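Local coordinates for cellulose-binding protein (Saccharophagus degradans, PDB 2YHG) that may bind polysaccharide and hydrolyse glycosyl bonds through a nucleoside hydrolase-like domain, although its precise reaction is not established, at residues K126-S131 and C154-Q159; H333-V338 and G363-D368; Q225-L230 and R318-I323; K274-R279 and Y291-M296. All blocks are in the same frame, centred on the assembly; numbering follows the deposited sequence. Where two conformers were deposited one is given.

How the contacts relate
None is deep core: contacts 1, 3 and 4 are partly buried, while contact 2 lies at the surface. Contact 1 joins two helix starts of the nucleoside hydrolase-like domain by an amide, a carboxylate and a capping box. Contact 4, its centre about 22 Å from that of contact 1, pairs two short strands through backbone bonds and a salt bridge; side chains from both contacts pack on helix 190-198. Contacts 2 and 3 touch where H333 meets R318 and W321, and both include a metal site: calcium at one end of contact 2, partly bound by the 363-368 loop, and zinc between the segments of contact 3. Contact 2 lies opposite contacts 1 and 4 about the chain's centre.

Contact 1 of 4, residues K126-S131 and C154-Q159; sequences KDSAGS and CNTIAQ
Q159 reaches from helix 155-167 to D127 in the turn that opens helix 129-139, where S128 and S131 form a capping box within the nucleoside hydrolase-like domain. The side chain of Q159 leaves with CG anti to the backbone N (chi1 176°) and then bends at chi2, which swings the amide across to the other segment. There the D127 and Q159 side chains cross at about a right angle, with carboxylate and amide planes 66° apart. Q159 NE2 donates to D127 OD1 at 3.0 Å and 164°; the acceptor lies in the amide plane, but OD1 is met on its anti side and somewhat out of the carboxylate plane. Each group has a second partner: Q159 OE1 accepts from G123 N, and D127 OD2 forms a salt bridge with K163. Bonds at both amide ends fix which way round the amide sits.

The cap is reciprocal. S131 N donates to S128 OG at 3.0 Å, and S128 N donates to S131 OG at 2.9 Å. S128 OG is also hydrogen-bonded to Q114. Alongside this box runs the aliphatic part of Q159, whose CG is 3.5 Å from S131 OG. T156 divides its branches: OG1 is hydrogen-bonded to Q114 N and T65 OG1, while CG2 presses on the first turn of helix 129-139, 3.6 Å from G130 C and 3.4 Å from S131 N.

Contact 2 of 4, residues H333-V338 and G363-D368; sequences HPVPVV and GSSDPD. With CA (calcium ion), chain D.
At chi1 -174° the carboxylate of D366 swings out opposite its backbone N and lies beside P334, OD1 coming 3.5 Å from P334 CA, and presents both oxygens to the calcium ion. S364 takes another rotation, OG beside its own backbone N (chi1 -64°), and this points the hydroxyl across the gap. V337 N donates to S364 OG at 3.0 Å in a nearly straight bond of 167°, and the same OG is hydrogen-bonded to A361 O.

Between these two side chains the backbones run antiparallel and make a single beta bridge, V335 with S365, as a hydrogen-bonded pair. V335 N donates to S365 O at 2.8 Å, and S365 N returns a bond to V335 O at 3.0 Å. The ladder goes no further: V337 N bonds to S364 OG instead of a backbone carbonyl, and at the other end H333 O faces P367, whose N carries no hydrogen.

The bridge leads into a calcium-binding loop of the C-terminal domain, built on the alternate aspartates D366, D368 and D370. D366 binds the ion through both oxygens, OD1 at 2.4 Å and OD2 at 2.7 Å, and D368 through OD2. N331, the carbonyl of H332, D370 and D420 complete the site, so the chain entering 333-338 supplies ligands too. An Asx turn shapes the loop: D368 N donates to D366 OD2 from above the carboxylate plane. Next to it the P367 ring lies against the opposite segment, its CD 3.2 Å from H333 O and 4.3 Å from V335 CG2.

Contact 3 of 4, residues Q225-L230 and R318-I323; sequences QSHGAL and RMDWAI. With ZN (zinc ion), chain I.
H227 and D320 meet through a zinc ion, which H227 NE2 and D320 OD1 each bind at 2.1 Å. Their ring and carboxylate planes are only 20° apart. Three waters also bind the metal, with a sixth ligand atom from outside the two segments. One of these waters donates to D320 OD2 at 2.6 Å, so D320 holds the ion directly with one oxygen and through water with the other.

Hydrogen bonding sets the imidazole in second-shell fashion: ND1 donates in the ring plane to S226 OG at 3.0 Å, and S226 OG is itself hydrogen-bonded to N222 O.

Packing contacts gather around the histidine. M319 O makes a plain carbon-to-oxygen contact at the ring edge, 3.4 Å from H227 CD2. I323 CD1 approaches the ring obliquely, 3.6 Å from CD2, and I323 CG2 lies against the H227 carbonyl carbon. M319, bent at chi2 and chi3, brings CE beside H227 CB, 3.5 Å from H227 O and 4.1 Å from L230 CB.

The zinc thus ties helix 308-323 to the H227 segment between helices 217-225 and 228-232. M319 packs on I224 and on V52 of helix 42-52, while L230 continues onto A85 and A89 of helix 77-93.

Contact 4 of 4, residues K274-R279 and Y291-M296; sequences KQAGVR and YDTYYM
R279 grips D292 end-on with two nitrogens, NH1 donating to OD1 at 2.8 Å and NH2 to OD2 at 3.0 Å. Guanidinium and carboxylate planes are 1° apart, both bonds are close to straight at 171°, and each oxygen uses its syn lone pair. This is a bidentate salt bridge.

NH1 has a second acceptor, Y294 OH, at 3.0 Å and also in the guanidinium plane. The phenol passes its own proton on: Y294 OH donates to V278 O at 2.7 Å, arriving from above the carbonyl plane. V278 O accepts from R206 NH1 as well. The tyrosine gets there with CG between its backbone N and carbonyl carbon (chi1 64°), which lays one ring face against G277, whose CA makes a CH-pi contact 4.0 Å from the Y294 ring centroid.

Three backbone bonds join the segments. Q275 N donates to M296 O at 2.9 Å, M296 N to Q275 O at 3.1 Å, and G277 N to Y294 O at 3.0 Å. A water bridges the two segments: it donates to Q275 O and Y294 O and accepts from V278 N, giving both carbonyls a second donor. T293, whose preceding peptide bond from D292 is cis, has its O hydrogen-bonded to K197 NZ.

On the side of the sheet carrying A276 and Y295, A276 CB meets the Y295 ring obliquely, nearest CE2, whereas M296 packs on V278, helix 190-198 and strand 203-207. Q275 with M296 and A276 with Y295 form successive hydrogen-bonded and non-hydrogen-bonded pairs of a two-stranded antiparallel sheet.

Contact 1 of 4, residues K126-S131 and C154-Q159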
loop_
_atom_site.group_PDB
_atom_site.type_symbol
_atom_site.label_atom_id
_atom_site.label_comp_id
_atom_site.label_asym_id
_atom_site.label_seq_id
_atom_site.Cartn_x
_atom_site.Cartn_y
_atom_site.Cartn_z
ATOM N N LYS A 126 1.095 -25.709 -14.337
ATOM C CA LYS A 126 0.756 -25.215 -13.005
ATOM C C LYS A 126 0.101 -23.842 -13.023
ATOM O O LYS A 126 0.034 -23.167 -12.005
ATOM C CB LYS A 126 1.988 -25.271 -12.099
ATOM C CG LYS A 126 2.522 -26.683 -12.011
ATOM C CD LYS A 126 3.624 -26.858 -10.999
ATOM C CE LYS A 126 3.985 -28.328 -10.847
ATOM N NZ LYS A 126 5.141 -28.551 -9.959
ATOM N N ASP A 127 -0.477 -23.442 -14.146
ATOM C CA ASP A 127 -1.200 -22.173 -14.129
ATOM C C ASP A 127 -2.381 -22.231 -13.159
ATOM O O ASP A 127 -3.038 -23.292 -13.016
ATOM C CB ASP A 127 -1.781 -21.850 -15.498
ATOM C CG ASP A 127 -0.759 -21.492 -16.536
ATOM O OD1 ASP A 127 0.374 -21.063 -16.227
ATOM O OD2 ASP A 127 -1.172 -21.523 -17.745
ATOM N N SER A 128 -2.703 -21.094 -12.563
ATOM C CA SER A 128 -3.892 -20.939 -11.778
ATOM C C SER A 128 -4.745 -19.812 -12.312
ATOM O O SER A 128 -4.290 -18.960 -13.094
ATOM C CB SER A 128 -3.541 -20.687 -10.306
ATOM O OG SER A 128 -2.781 -19.495 -10.160
ATOM N N ALA A 129 -5.982 -19.732 -11.822
ATOM C CA ALA A 129 -6.801 -18.560 -12.106
ATOM C C ALA A 129 -6.064 -17.295 -11.696
ATOM O O ALA A 129 -6.068 -16.297 -12.410
ATOM C CB ALA A 129 -8.153 -18.670 -11.447
ATOM N N GLY A 130 -5.416 -17.335 -10.540
ATOM C CA GLY A 130 -4.717 -16.162 -10.051
ATOM C C GLY A 130 -3.499 -15.778 -10.864
ATOM O O GLY A 130 -3.264 -14.601 -11.119
ATOM N N SER A 131 -2.705 -16.756 -11.304
ATOM C CA SER A 131 -1.541 -16.425 -12.089
ATOM C C SER A 131 -1.971 -15.837 -13.423
ATOM O O SER A 131 -1.402 -14.868 -13.890
ATOM C CB SER A 131 -0.583 -17.621 -12.230
ATOM O OG SER A 131 -1.131 -18.696 -12.955
ATOM N N CYS A 154 5.057 -15.657 -2.696
ATOM C CA CYS A 154 4.914 -14.941 -3.961
ATOM C C CYS A 154 4.727 -15.873 -5.150
ATOM O O CYS A 154 4.763 -15.391 -6.306
ATOM C CB CYS A 154 6.094 -14.019 -4.236
ATOM S SG CYS A 154 6.432 -12.717 -3.024
ATOM N N ASN A 155 4.505 -17.180 -4.953
ATOM C CA ASN A 155 4.559 -18.069 -6.078
ATOM C C ASN A 155 3.473 -17.899 -7.127
ATOM O O ASN A 155 3.663 -18.383 -8.250
ATOM C CB ASN A 155 4.744 -19.526 -5.687
ATOM C CG ASN A 155 3.506 -20.194 -5.118
ATOM O OD1 ASN A 155 2.509 -19.561 -4.766
ATOM N ND2 ASN A 155 3.556 -21.509 -5.050
ATOM N N THR A 156 2.349 -17.259 -6.835
ATOM C CA THR A 156 1.362 -16.997 -7.890
ATOM C C THR A 156 1.882 -15.947 -8.849
ATOM O O THR A 156 1.647 -16.002 -10.065
ATOM C CB THR A 156 0.000 -16.612 -7.306
ATOM O OG1 THR A 156 -0.436 -17.593 -6.346
ATOM C CG2 THR A 156 -1.041 -16.518 -8.382
ATOM N N ILE A 157 2.620 -14.976 -8.328
ATOM C CA ILE A 157 3.309 -13.982 -9.143
ATOM C C ILE A 157 4.414 -14.693 -9.947
ATOM O O ILE A 157 4.584 -14.434 -11.157
ATOM C CB ILE A 157 3.890 -12.852 -8.294
ATOM C CG1 ILE A 157 2.843 -12.230 -7.370
ATOM C CG2 ILE A 157 4.490 -11.786 -9.219
ATOM C CD1 ILE A 157 3.400 -11.281 -6.317
ATOM N N ALA A 158 5.172 -15.568 -9.291
ATOM C CA ALA A 158 6.245 -16.294 -9.990
ATOM C C ALA A 158 5.662 -17.162 -11.123
ATOM O O ALA A 158 6.277 -17.220 -12.184
ATOM C CB ALA A 158 7.051 -17.121 -9.025
ATOM N N GLN A 159 4.518 -17.795 -10.917
ATOM C CA GLN A 159 3.945 -18.613 -11.992
ATOM C C GLN A 159 3.581 -17.712 -13.191
ATOM O O GLN A 159 3.804 -18.088 -14.346
ATOM C CB GLN A 159 2.718 -19.372 -11.520
ATOM C CG GLN A 159 2.026 -20.164 -12.614
ATOM C CD GLN A 159 2.867 -21.310 -13.144
ATOM O OE1 GLN A 159 3.818 -21.737 -12.508
ATOM N NE2 GLN A 159 2.530 -21.826 -14.348
#

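Contact 2 of 4, residues H333-V338 and G363-D368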
loop_
_atom_site.group_PDB
_atom_site.type_symbol
_atom_site.label_atom_id
_atom_site.label_comp_id
_atom_site.label_asym_id
_atom_site.label_seq_id
_atom_site.Cartn_x
_atom_site.Cartn_y
_atom_site.Cartn_z
ATOM N N HIS A 333 -12.454 12.585 5.099
ATOM C CA HIS A 333 -11.129 13.179 5.067
ATOM C C HIS A 333 -11.144 14.599 4.512
ATOM O O HIS A 333 -11.858 14.883 3.549
ATOM C CB HIS A 333 -10.168 12.327 4.285
ATOM C CG HIS A 333 -10.182 10.896 4.699
ATOM N ND1 HIS A 333 -11.227 10.041 4.428
ATOM C CD2 HIS A 333 -9.268 10.188 5.391
ATOM C CE1 HIS A 333 -10.932 8.845 4.914
ATOM N NE2 HIS A 333 -9.763 8.918 5.542
ATOM N N PRO A 334 -10.239 15.443 5.016
ATOM C CA PRO A 334 -10.063 16.750 4.389
ATOM C C PRO A 334 -9.398 16.604 3.024
ATOM O O PRO A 334 -8.827 15.555 2.688
ATOM C CB PRO A 334 -9.169 17.485 5.371
ATOM C CG PRO A 334 -8.503 16.446 6.189
ATOM C CD PRO A 334 -9.382 15.261 6.205
ATOM N N VAL A 335 -9.525 17.662 2.231
ATOM C CA VAL A 335 -9.165 17.668 0.832
ATOM C C VAL A 335 -8.071 18.729 0.597
ATOM O O VAL A 335 -8.326 19.934 0.718
ATOM C CB VAL A 335 -10.377 17.958 -0.042
ATOM C CG1 VAL A 335 -9.915 18.071 -1.498
ATOM C CG2 VAL A 335 -11.445 16.867 0.147
ATOM N N PRO A 336 -6.836 18.301 0.318
ATOM C CA PRO A 336 -5.768 19.293 0.197
ATOM C C PRO A 336 -5.763 19.984 -1.149
ATOM O O PRO A 336 -5.991 19.364 -2.185
ATOM C CB PRO A 336 -4.476 18.483 0.299
ATOM C CG PRO A 336 -4.850 17.190 0.704
ATOM C CD PRO A 336 -6.297 16.939 0.398
ATOM N N VAL A 337 -5.381 21.253 -1.129
ATOM C CA VAL A 337 -5.033 22.019 -2.321
ATOM C C VAL A 337 -3.766 22.789 -2.000
ATOM O O VAL A 337 -3.670 23.309 -0.897
ATOM C CB VAL A 337 -6.185 22.991 -2.691
ATOM C CG1 VAL A 337 -5.770 23.887 -3.853
ATOM C CG2 VAL A 337 -7.469 22.200 -3.003
ATOM N N VAL A 338 -2.791 22.797 -2.910
ATOM C CA VAL A 338 -1.573 23.572 -2.737
ATOM C C VAL A 338 -1.368 24.405 -3.998
ATOM O O VAL A 338 -1.321 23.888 -5.084
ATOM C CB VAL A 338 -0.361 22.676 -2.477
ATOM C CG1 VAL A 338 0.908 23.514 -2.402
ATOM C CG2 VAL A 338 -0.562 21.881 -1.190
ATOM N N GLY A 363 -7.822 27.047 0.292
ATOM C CA GLY A 363 -8.302 26.269 -0.843
ATOM C C GLY A 363 -8.733 24.872 -0.411
ATOM O O GLY A 363 -9.395 24.123 -1.131
ATOM N N SER A 364 -7.698 24.342 0.470
ATOM C CA SER A 364 -8.001 23.062 1.086
ATOM C C SER A 364 -9.383 23.180 1.723
ATOM O O SER A 364 -9.805 24.262 2.111
ATOM C CB SER A 364 -6.959 22.708 2.138
ATOM O OG SER A 364 -5.650 22.523 1.601
ATOM N N SER A 365 -10.064 22.063 1.855
ATOM C CA SER A 365 -11.411 22.101 2.377
ATOM C C SER A 365 -11.671 20.847 3.191
ATOM O O SER A 365 -10.925 19.865 3.114
ATOM C CB SER A 365 -12.439 22.240 1.252
ATOM O OG SER A 365 -12.350 21.132 0.354
ATOM N N ASP A 366 -12.784 20.849 3.917
ATOM C CA ASP A 366 -13.283 19.644 4.542
ATOM C C ASP A 366 -14.731 19.440 4.216
ATOM O O ASP A 366 -15.543 20.349 4.403
ATOM C CB ASP A 366 -13.119 19.705 6.025
ATOM C CG ASP A 366 -13.489 18.405 6.678
ATOM O OD1 ASP A 366 -12.655 17.493 6.668
ATOM O OD2 ASP A 366 -14.652 18.247 7.117
ATOM N N PRO A 367 -15.088 18.225 3.765
ATOM C CA PRO A 367 -16.452 18.039 3.235
ATOM C C PRO A 367 -17.515 17.963 4.319
ATOM O O PRO A 367 -18.721 18.070 4.043
ATOM C CB PRO A 367 -16.357 16.704 2.485
ATOM C CG PRO A 367 -15.200 15.983 3.179
ATOM C CD PRO A 367 -14.203 17.062 3.503
ATOM N N ASP A 368 -17.091 17.853 5.565
ATOM C CA ASP A 368 -18.035 17.871 6.679
ATOM C C ASP A 368 -18.176 19.263 7.276
ATOM O O ASP A 368 -18.953 19.452 8.205
ATOM C CB ASP A 368 -17.583 16.913 7.771
ATOM C CG ASP A 368 -17.189 15.573 7.235
ATOM O OD1 ASP A 368 -18.108 14.845 6.805
ATOM O OD2 ASP A 368 -15.969 15.270 7.170
HETATM CA CA CA D . -13.821 15.875 7.986
#

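Contact 3 of 4, residues Q225-L230 and R318-I323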
loop_
_atom_site.group_PDB
_atom_site.type_symbol
_atom_site.label_atom_id
_atom_site.label_comp_id
_atom_site.label_asym_id
_atom_site.label_seq_id
_atom_site.Cartn_x
_atom_site.Cartn_y
_atom_site.Cartn_z
ATOM N N GLN A 225 -14.383 -4.298 15.451
ATOM C CA GLN A 225 -15.068 -5.577 15.486
ATOM C C GLN A 225 -16.546 -5.469 15.835
ATOM O O GLN A 225 -17.343 -6.315 15.464
ATOM C CB GLN A 225 -14.337 -6.482 16.475
ATOM C CG GLN A 225 -12.953 -6.862 15.973
ATOM C CD GLN A 225 -12.149 -7.624 16.973
ATOM O OE1 GLN A 225 -11.884 -7.124 18.058
ATOM N NE2 GLN A 225 -11.740 -8.836 16.616
ATOM N N SER A 226 -16.905 -4.399 16.541
ATOM C CA SER A 226 -18.272 -4.135 16.933
ATOM C C SER A 226 -19.093 -3.528 15.819
ATOM O O SER A 226 -20.291 -3.329 15.996
ATOM C CB SER A 226 -18.279 -3.225 18.147
ATOM O OG SER A 226 -17.638 -2.022 17.796
ATOM N N HIS A 227 -18.447 -3.096 14.735
ATOM C CA HIS A 227 -19.115 -2.311 13.692
ATOM C C HIS A 227 -19.670 -3.176 12.548
ATOM O O HIS A 227 -19.063 -3.312 11.481
ATOM C CB HIS A 227 -18.173 -1.226 13.173
ATOM C CG HIS A 227 -17.969 -0.071 14.108
ATOM N ND1 HIS A 227 -17.718 -0.217 15.454
ATOM C CD2 HIS A 227 -17.943 1.266 13.870
ATOM C CE1 HIS A 227 -17.541 0.970 16.006
ATOM N NE2 HIS A 227 -17.622 1.885 15.059
ATOM N N GLY A 228 -20.825 -3.776 12.808
ATOM C CA GLY A 228 -21.593 -4.440 11.770
ATOM C C GLY A 228 -20.948 -5.677 11.177
ATOM O O GLY A 228 -20.097 -6.336 11.795
ATOM N N ALA A 229 -21.391 -6.028 9.980
ATOM C CA ALA A 229 -21.055 -7.295 9.355
ATOM C C ALA A 229 -19.545 -7.430 9.113
ATOM O O ALA A 229 -18.988 -8.524 9.265
ATOM C CB ALA A 229 -21.812 -7.482 8.044
ATOM N N LEU A 230 -18.902 -6.355 8.641
ATOM C CA LEU A 230 -17.459 -6.429 8.413
ATOM C C LEU A 230 -16.704 -6.547 9.718
ATOM O O LEU A 230 -15.703 -7.263 9.811
ATOM C CB LEU A 230 -16.978 -5.256 7.553
ATOM C CG LEU A 230 -17.184 -5.414 6.053
ATOM C CD1 LEU A 230 -16.968 -4.066 5.357
ATOM C CD2 LEU A 230 -16.306 -6.493 5.453
ATOM N N ARG A 318 -13.664 4.709 8.727
ATOM C CA ARG A 318 -14.222 3.880 7.664
ATOM C C ARG A 318 -15.157 2.787 8.189
ATOM O O ARG A 318 -16.107 2.422 7.502
ATOM C CB ARG A 318 -13.101 3.317 6.799
ATOM C CG ARG A 318 -12.391 4.367 5.996
ATOM C CD ARG A 318 -11.131 3.833 5.354
ATOM N NE ARG A 318 -10.428 4.833 4.558
ATOM C CZ ARG A 318 -10.780 5.222 3.352
ATOM N NH1 ARG A 318 -11.734 4.604 2.685
ATOM N NH2 ARG A 318 -10.128 6.229 2.799
ATOM N N MET A 319 -14.901 2.275 9.380
ATOM C CA MET A 319 -15.847 1.357 9.985
ATOM C C MET A 319 -17.133 2.054 10.418
ATOM O O MET A 319 -18.195 1.427 10.448
ATOM C CB MET A 319 -15.226 0.602 11.144
ATOM C CG MET A 319 -14.115 -0.355 10.716
ATOM S SD MET A 319 -14.576 -1.568 9.456
ATOM C CE MET A 319 -15.840 -2.456 10.327
ATOM N N ASP A 320 -17.074 3.354 10.691
ATOM C CA ASP A 320 -18.283 4.162 10.819
ATOM C C ASP A 320 -19.013 4.279 9.507
ATOM O O ASP A 320 -20.242 4.156 9.486
ATOM C CB ASP A 320 -17.943 5.532 11.389
ATOM C CG ASP A 320 -17.354 5.461 12.786
ATOM O OD1 ASP A 320 -17.500 4.396 13.468
ATOM O OD2 ASP A 320 -16.753 6.479 13.218
ATOM N N TRP A 321 -18.296 4.523 8.417
ATOM C CA TRP A 321 -18.924 4.524 7.113
ATOM C C TRP A 321 -19.726 3.246 6.902
ATOM O O TRP A 321 -20.812 3.265 6.330
ATOM C CB TRP A 321 -17.916 4.667 5.982
ATOM C CG TRP A 321 -17.121 5.899 5.926
ATOM C CD1 TRP A 321 -17.084 6.927 6.815
ATOM C CD2 TRP A 321 -16.132 6.183 4.948
ATOM N NE1 TRP A 321 -16.138 7.837 6.444
ATOM C CE2 TRP A 321 -15.537 7.413 5.295
ATOM C CE3 TRP A 321 -15.717 5.529 3.801
ATOM C CZ2 TRP A 321 -14.549 8.022 4.511
ATOM C CZ3 TRP A 321 -14.735 6.132 3.011
ATOM C CH2 TRP A 321 -14.171 7.351 3.370
ATOM N N ALA A 322 -19.146 2.115 7.304
ATOM C CA ALA A 322 -19.747 0.816 7.064
ATOM C C ALA A 322 -21.100 0.641 7.750
ATOM O O ALA A 322 -21.928 -0.110 7.256
ATOM C CB ALA A 322 -18.790 -0.290 7.517
ATOM N N ILE A 323 -21.294 1.310 8.883
ATOM C CA ILE A 323 -22.523 1.133 9.647
ATOM C C ILE A 323 -23.483 2.321 9.659
ATOM O O ILE A 323 -24.575 2.196 10.182
ATOM C CB ILE A 323 -22.233 0.667 11.085
ATOM C CG1 ILE A 323 -21.562 1.745 11.909
ATOM C CG2 ILE A 323 -21.452 -0.657 11.093
ATOM C CD1 ILE A 323 -21.493 1.415 13.366
HETATM ZN ZN ZN I . -16.847 3.827 15.336
HETATM O O HOH W 1 -16.004 5.750 15.599
HETATM O O HOH W 2 -15.101 3.076 14.481
HETATM O O HOH W 3 -16.156 3.495 17.254
#

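Contact 4 of 4, residues K274-R279 and Y291-M296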
loop_
_atom_site.group_PDB
_atom_site.type_symbol
_atom_site.label_atom_id
_atom_site.label_comp_id
_atom_site.label_asym_id
_atom_site.label_seq_id
_atom_site.Cartn_x
_atom_site.Cartn_y
_atom_site.Cartn_z
ATOM N N LYS A 274 18.341 -1.060 -1.883
ATOM C CA LYS A 274 18.336 -2.506 -1.975
ATOM C C LYS A 274 19.425 -3.059 -1.066
ATOM O O LYS A 274 20.508 -2.490 -0.963
ATOM C CB LYS A 274 18.626 -2.974 -3.398
ATOM C CG LYS A 274 17.647 -2.521 -4.426
ATOM C CD LYS A 274 17.963 -3.082 -5.789
ATOM C CE LYS A 274 17.254 -2.335 -6.909
ATOM N NZ LYS A 274 17.830 -2.687 -8.208
ATOM N N GLN A 275 19.118 -4.176 -0.429
ATOM C CA GLN A 275 20.071 -4.914 0.358
ATOM C C GLN A 275 20.278 -6.291 -0.212
ATOM O O GLN A 275 19.386 -6.833 -0.892
ATOM C CB GLN A 275 19.635 -5.025 1.832
ATOM C CG GLN A 275 19.417 -3.689 2.512
ATOM C CD GLN A 275 19.183 -3.838 3.984
ATOM O OE1 GLN A 275 19.483 -4.889 4.568
ATOM N NE2 GLN A 275 18.671 -2.786 4.614
ATOM N N ALA A 276 21.438 -6.879 0.062
ATOM C CA ALA A 276 21.769 -8.214 -0.415
ATOM C C ALA A 276 21.305 -9.282 0.566
ATOM O O ALA A 276 21.445 -9.155 1.784
ATOM C CB ALA A 276 23.297 -8.345 -0.600
ATOM N N GLY A 277 20.765 -10.371 0.037
ATOM C CA GLY A 277 20.507 -11.548 0.812
ATOM C C GLY A 277 19.471 -11.393 1.895
ATOM O O GLY A 277 19.520 -12.073 2.914
ATOM N N VAL A 278 18.460 -10.558 1.668
ATOM C CA VAL A 278 17.405 -10.322 2.674
ATOM C C VAL A 278 16.673 -11.654 2.893
ATOM O O VAL A 278 16.056 -12.194 1.964
ATOM C CB VAL A 278 16.424 -9.233 2.247
ATOM C CG1 VAL A 278 15.353 -9.057 3.299
ATOM C CG2 VAL A 278 17.134 -7.914 2.038
ATOM N N ARG A 279 16.742 -12.199 4.091
ATOM C CA ARG A 279 16.204 -13.523 4.360
ATOM C C ARG A 279 14.734 -13.495 4.745
ATOM O O ARG A 279 14.282 -12.590 5.451
ATOM C CB ARG A 279 17.016 -14.219 5.446
ATOM C CG ARG A 279 18.490 -14.428 5.113
ATOM C CD ARG A 279 18.701 -15.180 3.823
ATOM N NE ARG A 279 20.097 -15.547 3.637
ATOM C CZ ARG A 279 20.740 -15.617 2.467
ATOM N NH1 ARG A 279 20.205 -15.169 1.351
ATOM N NH2 ARG A 279 21.945 -16.191 2.419
ATOM N N TYR A 291 19.963 -18.640 -3.958
ATOM C CA TYR A 291 19.834 -17.570 -4.917
ATOM C C TYR A 291 20.885 -16.489 -4.762
ATOM O O TYR A 291 20.896 -15.525 -5.515
ATOM C CB TYR A 291 18.443 -16.950 -4.804
ATOM C CG TYR A 291 17.349 -17.914 -5.163
ATOM C CD1 TYR A 291 17.123 -18.256 -6.469
ATOM C CD2 TYR A 291 16.581 -18.522 -4.187
ATOM C CE1 TYR A 291 16.136 -19.175 -6.807
ATOM C CE2 TYR A 291 15.588 -19.442 -4.508
ATOM C CZ TYR A 291 15.386 -19.762 -5.835
ATOM O OH TYR A 291 14.435 -20.689 -6.209
ATOM N N ASP A 292 21.779 -16.620 -3.786
ATOM C CA ASP A 292 22.743 -15.515 -3.580
ATOM C C ASP A 292 23.604 -15.350 -4.854
ATOM O O ASP A 292 23.939 -16.337 -5.502
ATOM C CB ASP A 292 23.674 -15.827 -2.411
ATOM C CG ASP A 292 22.998 -15.736 -1.036
ATOM O OD1 ASP A 292 21.837 -15.192 -0.935
ATOM O OD2 ASP A 292 23.610 -16.172 -0.046
ATOM N N THR A 293 24.021 -14.112 -5.192
ATOM C CA THR A 293 23.584 -12.881 -4.537
ATOM C C THR A 293 22.324 -12.352 -5.220
ATOM O O THR A 293 22.226 -12.348 -6.432
ATOM C CB THR A 293 24.679 -11.781 -4.679
ATOM O OG1 THR A 293 25.947 -12.374 -4.346
ATOM C CG2 THR A 293 24.374 -10.585 -3.809
ATOM N N TYR A 294 21.368 -11.907 -4.392
ATOM C CA TYR A 294 20.171 -11.249 -4.872
ATOM C C TYR A 294 19.921 -10.010 -4.050
ATOM O O TYR A 294 20.328 -9.935 -2.893
ATOM C CB TYR A 294 18.938 -12.179 -4.853
ATOM C CG TYR A 294 18.533 -12.620 -3.481
ATOM C CD1 TYR A 294 19.076 -13.759 -2.905
ATOM C CD2 TYR A 294 17.651 -11.867 -2.721
ATOM C CE1 TYR A 294 18.746 -14.139 -1.631
ATOM C CE2 TYR A 294 17.345 -12.221 -1.399
ATOM C CZ TYR A 294 17.930 -13.341 -0.864
ATOM O OH TYR A 294 17.713 -13.710 0.451
ATOM N N TYR A 295 19.197 -9.065 -4.640
ATOM C CA TYR A 295 18.905 -7.798 -3.993
ATOM C C TYR A 295 17.404 -7.586 -3.909
ATOM O O TYR A 295 16.665 -7.976 -4.827
ATOM C CB TYR A 295 19.544 -6.637 -4.766
ATOM C CG TYR A 295 21.037 -6.598 -4.601
ATOM C CD1 TYR A 295 21.871 -7.356 -5.390
ATOM C CD2 TYR A 295 21.610 -5.830 -3.592
ATOM C CE1 TYR A 295 23.250 -7.370 -5.181
ATOM C CE2 TYR A 295 22.968 -5.823 -3.378
ATOM C CZ TYR A 295 23.785 -6.608 -4.163
ATOM O OH TYR A 295 25.149 -6.591 -3.937
ATOM N N MET A 296 16.963 -6.924 -2.849
ATOM C CA MET A 296 15.582 -6.555 -2.628
ATOM C C MET A 296 15.567 -5.234 -1.912
ATOM O O MET A 296 16.383 -5.000 -1.024
ATOM C CB MET A 296 14.833 -7.597 -1.747
ATOM C CG MET A 296 14.729 -8.960 -2.405
ATOM S SD MET A 296 14.112 -10.175 -1.223
ATOM C CE MET A 296 13.863 -11.561 -2.335
HETATM O O HOH W 4 18.070 -9.252 -0.846
#